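Local coordinates for folylpolyglutamate synthase/dihydrofolate synthase (Thermotoga maritima, PDB 1O5Z), which probably catalyses the ATP-dependent addition of L-glutamate to dihydropteroate and to tetrahydrofolyl-polyglutamates, in the biosynthesis of folates, at residues 64-67 with 68-72; 101-105 with 106-110; 288-292 with 293-297. One frame throughout, in Å; residues are numbered along the deposited sequence.

Contact 1. Residues 64-67 with 68-72; sequences GSVA and NMVSN. With SO4 (sulfate ion), chain C.
The peptide carbonyl of Ala67 is met from two directions by Ser71: the backbone N comes in 17° from the carbonyl plane, while OG sits well above that plane, 42° out of it. The two donors lie at 2.8 Å (Ser71 N to Ala67 O) and 2.9 Å (Ser71 OG to Ala67 O). This is helix 63-77, whose first turn takes in the end of the P-loop of the Mur ligase middle domain. Ser71 OG is turned back over the preceding helical turn because it stands beside its own backbone N, chi1 -49°, and it also makes a weak bond to the hydroxyl of Tyr85. With an alanine in place of Ser71 the Ala67 carbonyl would probably be left with the backbone N as its one donor from this residue, and the Tyr85 hydroxyl would lose a weak partner. Val66 CG1 and Val70 CG2 line up one turn apart on the flank that meets strands 53-58 and 151-155. Asn68 points its amide elsewhere: OD1 accepts from Lys303 N and ND2 bonds Tyr85 OH. On the flank facing helix 271-286, Met69 runs extended past Ser65, its CG 3.0 Å from Ser65 O. At the helix start a sulfate, also held by Gly62 N and Asn304 ND2, is where a phosphate of ATP would be expected in this family, and the helix N terminus probably steadies its charge. Ser65 N donates to sulfate O4 at 3.0 Å, and Gly64, which has no side chain to collide with the ion, donates from its N to sulfate O3 at 2.7 Å.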
loop_
_atom_site.group_PDB
_atom_site.type_symbol
_atom_site.label_atom_id
_atom_site.label_comp_id
_atom_site.label_asym_id
_atom_site.label_seq_id
_atom_site.Cartn_x
_atom_site.Cartn_y
_atom_site.Cartn_z
ATOM N N GLY A 64 3.930 -1.364 0.049
ATOM C CA GLY A 64 2.728 -1.952 -0.469
ATOM C C GLY A 64 2.949 -2.548 -1.831
ATOM O O GLY A 64 2.502 -3.660 -2.067
ATOM N N SER A 65 3.580 -1.817 -2.750
ATOM C CA SER A 65 3.894 -2.338 -4.121
ATOM C C SER A 65 4.799 -3.536 -4.058
ATOM O O SER A 65 4.587 -4.516 -4.784
ATOM C CB SER A 65 4.679 -1.353 -4.970
ATOM O OG SER A 65 3.965 -0.199 -5.310
ATOM N N VAL A 66 5.870 -3.442 -3.258
ATOM C CA VAL A 66 6.833 -4.555 -3.170
ATOM C C VAL A 66 6.148 -5.778 -2.561
ATOM O O VAL A 66 6.306 -6.889 -3.074
ATOM C CB VAL A 66 8.103 -4.195 -2.387
ATOM C CG1 VAL A 66 8.900 -5.452 -2.067
ATOM C CG2 VAL A 66 8.977 -3.188 -3.196
ATOM N N ALA A 67 5.363 -5.585 -1.505
ATOM C CA ALA A 67 4.600 -6.720 -0.946
ATOM C C ALA A 67 3.704 -7.376 -1.987
ATOM O O ALA A 67 3.662 -8.588 -2.118
ATOM C CB ALA A 67 3.741 -6.262 0.258
ATOM N N ASN A 68 2.936 -6.546 -2.683
ATOM C CA ASN A 68 2.011 -7.001 -3.707
ATOM C C ASN A 68 2.721 -7.788 -4.794
ATOM O O ASN A 68 2.257 -8.829 -5.199
ATOM C CB ASN A 68 1.274 -5.831 -4.345
ATOM C CG ASN A 68 0.151 -6.283 -5.215
ATOM O OD1 ASN A 68 0.280 -6.312 -6.449
ATOM N ND2 ASN A 68 -0.969 -6.687 -4.582
ATOM N N MET A 69 3.839 -7.251 -5.259
ATOM C CA MET A 69 4.644 -7.919 -6.274
ATOM C C MET A 69 5.168 -9.293 -5.789
ATOM O O MET A 69 5.097 -10.318 -6.496
ATOM C CB MET A 69 5.797 -7.019 -6.638
ATOM C CG MET A 69 5.388 -5.792 -7.435
ATOM S SD MET A 69 6.826 -4.701 -7.691
ATOM C CE MET A 69 6.108 -3.262 -8.468
ATOM N N VAL A 70 5.680 -9.304 -4.563
ATOM C CA VAL A 70 6.121 -10.528 -3.948
ATOM C C VAL A 70 4.981 -11.531 -3.834
ATOM O O VAL A 70 5.157 -12.680 -4.203
ATOM C CB VAL A 70 6.823 -10.252 -2.601
ATOM C CG1 VAL A 70 7.091 -11.504 -1.885
ATOM C CG2 VAL A 70 8.149 -9.577 -2.854
ATOM N N SER A 71 3.820 -11.108 -3.337
ATOM C CA SER A 71 2.689 -12.040 -3.207
ATOM C C SER A 71 2.294 -12.538 -4.535
ATOM O O SER A 71 2.026 -13.665 -4.664
ATOM C CB SER A 71 1.424 -11.410 -2.595
ATOM O OG SER A 71 1.796 -10.706 -1.423
ATOM N N ASN A 72 2.121 -11.637 -5.484
ATOM C CA ASN A 72 1.673 -12.007 -6.808
ATOM C C ASN A 72 2.562 -13.011 -7.497
ATOM O O ASN A 72 2.056 -13.940 -8.120
ATOM C CB ASN A 72 1.428 -10.765 -7.661
ATOM C CG ASN A 72 -0.005 -10.316 -7.527
ATOM O OD1 ASN A 72 -0.910 -11.101 -7.854
ATOM N ND2 ASN A 72 -0.233 -9.137 -6.975
HETATM S S SO4 C . 3.339 1.989 -1.336
HETATM O O1 SO4 C . 4.140 3.186 -1.120
HETATM O O2 SO4 C . 1.969 2.256 -1.708
HETATM O O3 SO4 C . 3.373 1.314 -0.034
HETATM O O4 SO4 C . 3.879 1.167 -2.426
#

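Contact 2. Residues 101-105 with 106-110; sequences EYISE and EDVVK
Ser104 and Asp107 meet in a local N-cap contact, where the chain leaves edge strand 101-102 of the large mixed sheet and turns into helix 105-122. Ser104 OG accepts from Asp107 N at 2.9 Å in a fairly straight bond, 160° at the hydrogen. To get there OG sits between its own backbone N and carbonyl carbon, chi1 65°, leaning over the first helical turn. The return bond that would complete a capping box is replaced by a water, which accepts from Ser104 N and donates to Asp107 OD2. A second water links Ser104 OG to Glu106 OE2 on the wetter side. Below the cap lies a hydrophobic staple: Ile103, just before the N-cap, closes on Val108, four residues into the helix. The two side chains meet at about a right angle, and both Ile103 CG2 and Ile103 CD1 come within 3.6 Å of Val108 CG2. Tyr143 and Met139 of helix 132-146, with Tyr15 and Val18 of helix 12-23, pack around this pair. Ile103 CG1 also lies 3.7 Å from Asp107 CB. Glu105 OE1 bonds His12 ND1, linking the first turn to helix 12-23.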
loop_
_atom_site.group_PDB
_atom_site.type_symbol
_atom_site.label_atom_id
_atom_site.label_comp_id
_atom_site.label_asym_id
_atom_site.label_seq_id
_atom_site.Cartn_x
_atom_site.Cartn_y
_atom_site.Cartn_z
ATOM N N GLU A 101 -6.857 -12.722 -3.196
ATOM C CA GLU A 101 -8.265 -12.441 -3.175
ATOM C C GLU A 101 -8.579 -11.867 -1.798
ATOM O O GLU A 101 -8.104 -12.373 -0.832
ATOM C CB GLU A 101 -9.059 -13.706 -3.423
ATOM C CG GLU A 101 -9.129 -14.131 -4.876
ATOM C CD GLU A 101 -9.747 -13.041 -5.772
ATOM O OE1 GLU A 101 -11.015 -12.856 -5.723
ATOM O OE2 GLU A 101 -8.969 -12.364 -6.515
ATOM N N TYR A 102 -9.389 -10.812 -1.721
ATOM C CA TYR A 102 -9.746 -10.208 -0.432
ATOM C C TYR A 102 -10.516 -11.215 0.439
ATOM O O TYR A 102 -11.398 -11.920 -0.006
ATOM C CB TYR A 102 -10.618 -8.962 -0.579
ATOM C CG TYR A 102 -10.098 -7.843 -1.455
ATOM C CD1 TYR A 102 -10.942 -6.801 -1.834
ATOM C CD2 TYR A 102 -8.766 -7.818 -1.916
ATOM C CE1 TYR A 102 -10.485 -5.779 -2.679
ATOM C CE2 TYR A 102 -8.306 -6.800 -2.728
ATOM C CZ TYR A 102 -9.145 -5.789 -3.104
ATOM O OH TYR A 102 -8.641 -4.798 -3.924
ATOM N N ILE A 103 -10.193 -11.228 1.715
ATOM C CA ILE A 103 -10.994 -11.930 2.675
ATOM C C ILE A 103 -12.467 -11.541 2.461
ATOM O O ILE A 103 -12.761 -10.392 2.136
ATOM C CB ILE A 103 -10.488 -11.582 4.078
ATOM C CG1 ILE A 103 -11.175 -12.446 5.149
ATOM C CG2 ILE A 103 -10.681 -10.086 4.395
ATOM C CD1 ILE A 103 -10.540 -12.298 6.513
ATOM N N SER A 104 -13.360 -12.520 2.584
ATOM C CA SER A 104 -14.750 -12.268 2.523
ATOM C C SER A 104 -15.230 -11.587 3.783
ATOM O O SER A 104 -14.626 -11.702 4.831
ATOM C CB SER A 104 -15.508 -13.588 2.393
ATOM O OG SER A 104 -15.345 -14.378 3.552
ATOM N N GLU A 105 -16.356 -10.905 3.676
ATOM C CA GLU A 105 -17.067 -10.401 4.852
ATOM C C GLU A 105 -17.320 -11.505 5.889
ATOM O O GLU A 105 -17.123 -11.301 7.095
ATOM C CB GLU A 105 -18.407 -9.792 4.428
ATOM C CG GLU A 105 -18.217 -8.498 3.657
ATOM C CD GLU A 105 -19.480 -7.664 3.518
ATOM O OE1 GLU A 105 -20.571 -8.130 3.924
ATOM O OE2 GLU A 105 -19.352 -6.534 2.974
ATOM N N GLU A 106 -17.769 -12.656 5.386
ATOM C CA GLU A 106 -18.094 -13.828 6.200
ATOM C C GLU A 106 -16.860 -14.319 7.010
ATOM O O GLU A 106 -16.949 -14.600 8.186
ATOM C CB GLU A 106 -18.670 -14.957 5.319
ATOM C CG GLU A 106 -19.064 -16.160 6.158
ATOM C CD GLU A 106 -19.286 -17.481 5.386
ATOM O OE1 GLU A 106 -20.293 -18.205 5.734
ATOM O OE2 GLU A 106 -18.434 -17.792 4.485
ATOM N N ASP A 107 -15.710 -14.390 6.386
ATOM C CA ASP A 107 -14.540 -14.780 7.113
ATOM C C ASP A 107 -14.032 -13.745 8.096
ATOM O O ASP A 107 -13.461 -14.101 9.133
ATOM C CB ASP A 107 -13.427 -15.159 6.152
ATOM C CG ASP A 107 -13.616 -16.574 5.586
ATOM O OD1 ASP A 107 -14.462 -17.347 6.121
ATOM O OD2 ASP A 107 -12.950 -16.986 4.610
ATOM N N VAL A 108 -14.191 -12.472 7.778
ATOM C CA VAL A 108 -13.806 -11.449 8.706
ATOM C C VAL A 108 -14.658 -11.656 9.974
ATOM O O VAL A 108 -14.155 -11.654 11.099
ATOM C CB VAL A 108 -14.058 -10.060 8.135
ATOM C CG1 VAL A 108 -14.090 -8.997 9.292
ATOM C CG2 VAL A 108 -13.039 -9.711 7.028
ATOM N N VAL A 109 -15.949 -11.851 9.765
ATOM C CA VAL A 109 -16.877 -12.107 10.863
ATOM C C VAL A 109 -16.437 -13.355 11.648
ATOM O O VAL A 109 -16.363 -13.322 12.870
ATOM C CB VAL A 109 -18.316 -12.227 10.331
ATOM C CG1 VAL A 109 -19.288 -12.737 11.401
ATOM C CG2 VAL A 109 -18.793 -10.917 9.869
ATOM N N LYS A 110 -16.094 -14.422 10.934
ATOM C CA LYS A 110 -15.645 -15.671 11.565
ATOM C C LYS A 110 -14.396 -15.505 12.412
ATOM O O LYS A 110 -14.365 -15.933 13.557
ATOM C CB LYS A 110 -15.403 -16.773 10.516
ATOM C CG LYS A 110 -16.706 -17.517 10.042
ATOM C CD LYS A 110 -16.398 -18.382 8.780
ATOM C CE LYS A 110 -17.269 -19.655 8.692
ATOM N NZ LYS A 110 -16.416 -20.922 8.497
HETATM O O HOH W 1 -12.012 -15.271 3.003
HETATM O O HOH W 2 -16.170 -16.876 2.850
#

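Contact 3. Residues 288-292 with 293-297; sequences LPLSE and KAIRE
Leu290 CD2 presses on Ile295 CG1 at 3.6 Å, the two side chains meeting at about a right angle, and this is the tight half of the contact. Leu283, Ile73 and Leu74 pack on Leu290, and Leu280 and Phe260 on Ile295. Leu290 directly precedes the N-cap of helix 292-301 and Ile295 is the fourth residue of the helix, so together they form a hydrophobic staple. The cap itself is Ser291, whose OG accepts from Ala294 N at 3.1 Å and also bonds Gln77 OE1, tying the new helix to the end of helix 63-77. The other side is polar and more open to solvent, held by bonds and not by close apolar packing. There Glu292 and Arg296 lie side by side, one turn apart, and form a salt bridge in which a single oxygen takes both bonds: Glu292 OE2 is 2.9 Å from Arg296 NE and 2.9 Å from Arg296 NH2. Both come from its anti side, NE on the lone pair and NH2 34° out of the carboxylate plane. The carboxylate meets the edge of the guanidinium, the two planes turned 44° apart. NH2 also bonds Glu261 O, and the remaining nitrogen, NH1, bonds Asp262 O.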
loop_
_atom_site.group_PDB
_atom_site.type_symbol
_atom_site.label_atom_id
_atom_site.label_comp_id
_atom_site.label_asym_id
_atom_site.label_seq_id
_atom_site.Cartn_x
_atom_site.Cartn_y
_atom_site.Cartn_z
ATOM N N LEU A 288 13.419 -19.336 -1.867
ATOM C CA LEU A 288 12.288 -20.108 -2.323
ATOM C C LEU A 288 12.408 -20.449 -3.788
ATOM O O LEU A 288 12.863 -19.658 -4.564
ATOM C CB LEU A 288 11.003 -19.352 -2.100
ATOM C CG LEU A 288 10.630 -19.137 -0.647
ATOM C CD1 LEU A 288 9.551 -18.003 -0.499
ATOM C CD2 LEU A 288 10.198 -20.419 0.016
ATOM N N PRO A 289 12.030 -21.647 -4.187
ATOM C CA PRO A 289 12.016 -21.961 -5.581
ATOM C C PRO A 289 10.939 -21.163 -6.355
ATOM O O PRO A 289 9.765 -21.060 -5.942
ATOM C CB PRO A 289 11.752 -23.462 -5.588
ATOM C CG PRO A 289 11.071 -23.721 -4.330
ATOM C CD PRO A 289 11.644 -22.799 -3.354
ATOM N N LEU A 290 11.371 -20.610 -7.485
ATOM C CA LEU A 290 10.543 -19.724 -8.282
ATOM C C LEU A 290 10.856 -19.897 -9.734
ATOM O O LEU A 290 12.023 -20.006 -10.068
ATOM C CB LEU A 290 10.874 -18.272 -7.956
ATOM C CG LEU A 290 9.687 -17.418 -7.643
ATOM C CD1 LEU A 290 9.084 -17.930 -6.316
ATOM C CD2 LEU A 290 10.186 -16.009 -7.520
ATOM N N SER A 291 9.824 -19.864 -10.577
ATOM C CA SER A 291 10.014 -19.965 -12.001
ATOM C C SER A 291 10.056 -18.565 -12.517
ATOM O O SER A 291 9.475 -17.672 -11.920
ATOM C CB SER A 291 8.883 -20.755 -12.690
ATOM O OG SER A 291 7.591 -20.202 -12.467
ATOM N N GLU A 292 10.731 -18.404 -13.642
ATOM C CA GLU A 292 10.704 -17.171 -14.394
ATOM C C GLU A 292 9.293 -16.865 -14.883
ATOM O O GLU A 292 8.898 -15.708 -14.945
ATOM C CB GLU A 292 11.657 -17.260 -15.593
ATOM C CG GLU A 292 11.738 -15.963 -16.356
ATOM C CD GLU A 292 12.707 -16.018 -17.502
ATOM O OE1 GLU A 292 13.680 -16.769 -17.381
ATOM O OE2 GLU A 292 12.498 -15.313 -18.512
ATOM N N LYS A 293 8.531 -17.905 -15.227
ATOM C CA LYS A 293 7.128 -17.707 -15.604
ATOM C C LYS A 293 6.320 -16.970 -14.527
ATOM O O LYS A 293 5.581 -16.047 -14.854
ATOM C CB LYS A 293 6.454 -19.042 -15.929
ATOM C CG LYS A 293 5.008 -18.922 -16.443
ATOM C CD LYS A 293 4.326 -20.288 -16.568
ATOM C CE LYS A 293 3.142 -20.253 -17.580
ATOM N NZ LYS A 293 1.816 -19.974 -16.904
ATOM N N ALA A 294 6.440 -17.424 -13.279
ATOM C CA ALA A 294 5.767 -16.830 -12.146
ATOM C C ALA A 294 6.212 -15.382 -11.872
ATOM O O ALA A 294 5.419 -14.544 -11.492
ATOM C CB ALA A 294 6.012 -17.668 -10.891
ATOM N N ILE A 295 7.498 -15.126 -12.049
ATOM C CA ILE A 295 8.048 -13.814 -11.851
ATOM C C ILE A 295 7.411 -12.917 -12.906
ATOM O O ILE A 295 6.885 -11.838 -12.603
ATOM C CB ILE A 295 9.608 -13.872 -11.983
ATOM C CG1 ILE A 295 10.226 -14.486 -10.747
ATOM C CG2 ILE A 295 10.212 -12.495 -12.185
ATOM C CD1 ILE A 295 11.627 -14.941 -10.980
ATOM N N ARG A 296 7.447 -13.338 -14.160
ATOM C CA ARG A 296 6.889 -12.482 -15.198
ATOM C C ARG A 296 5.393 -12.265 -15.023
ATOM O O ARG A 296 4.895 -11.159 -15.230
ATOM C CB ARG A 296 7.147 -13.068 -16.553
ATOM C CG ARG A 296 8.578 -13.047 -16.915
ATOM C CD ARG A 296 8.849 -13.552 -18.330
ATOM N NE ARG A 296 10.278 -13.512 -18.597
ATOM C CZ ARG A 296 10.922 -12.464 -19.101
ATOM N NH1 ARG A 296 10.260 -11.374 -19.445
ATOM N NH2 ARG A 296 12.248 -12.509 -19.285
ATOM N N GLU A 297 4.669 -13.314 -14.670
ATOM C CA GLU A 297 3.225 -13.194 -14.576
ATOM C C GLU A 297 2.848 -12.402 -13.341
ATOM O O GLU A 297 1.989 -11.560 -13.415
ATOM C CB GLU A 297 2.532 -14.560 -14.578
ATOM C CG GLU A 297 1.083 -14.534 -14.078
ATOM C CD GLU A 297 0.444 -15.918 -14.036
ATOM O OE1 GLU A 297 0.201 -16.422 -15.142
ATOM O OE2 GLU A 297 0.195 -16.480 -12.911
#

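From the N terminus the three contacts come in series, each turning on itself within one helical start or turn, and none nests in or crosses another. Contact 1 opens helix 63-77 just after strand 53-58 and lays it against the large mixed sheet. Contact 2 follows at the far edge of that sheet, where strand 101-102 gives way to helix 105-122 beside helices 12-23 and 132-146; its nearest atoms are about 8 Å from contact 1. Much later, 288-297 ends the turn after helix 271-286 and comes back to the C-terminal half of helix 63-77, its nearest atoms about 5 Å from contact 1. That helix thus joins contacts 1 and 3.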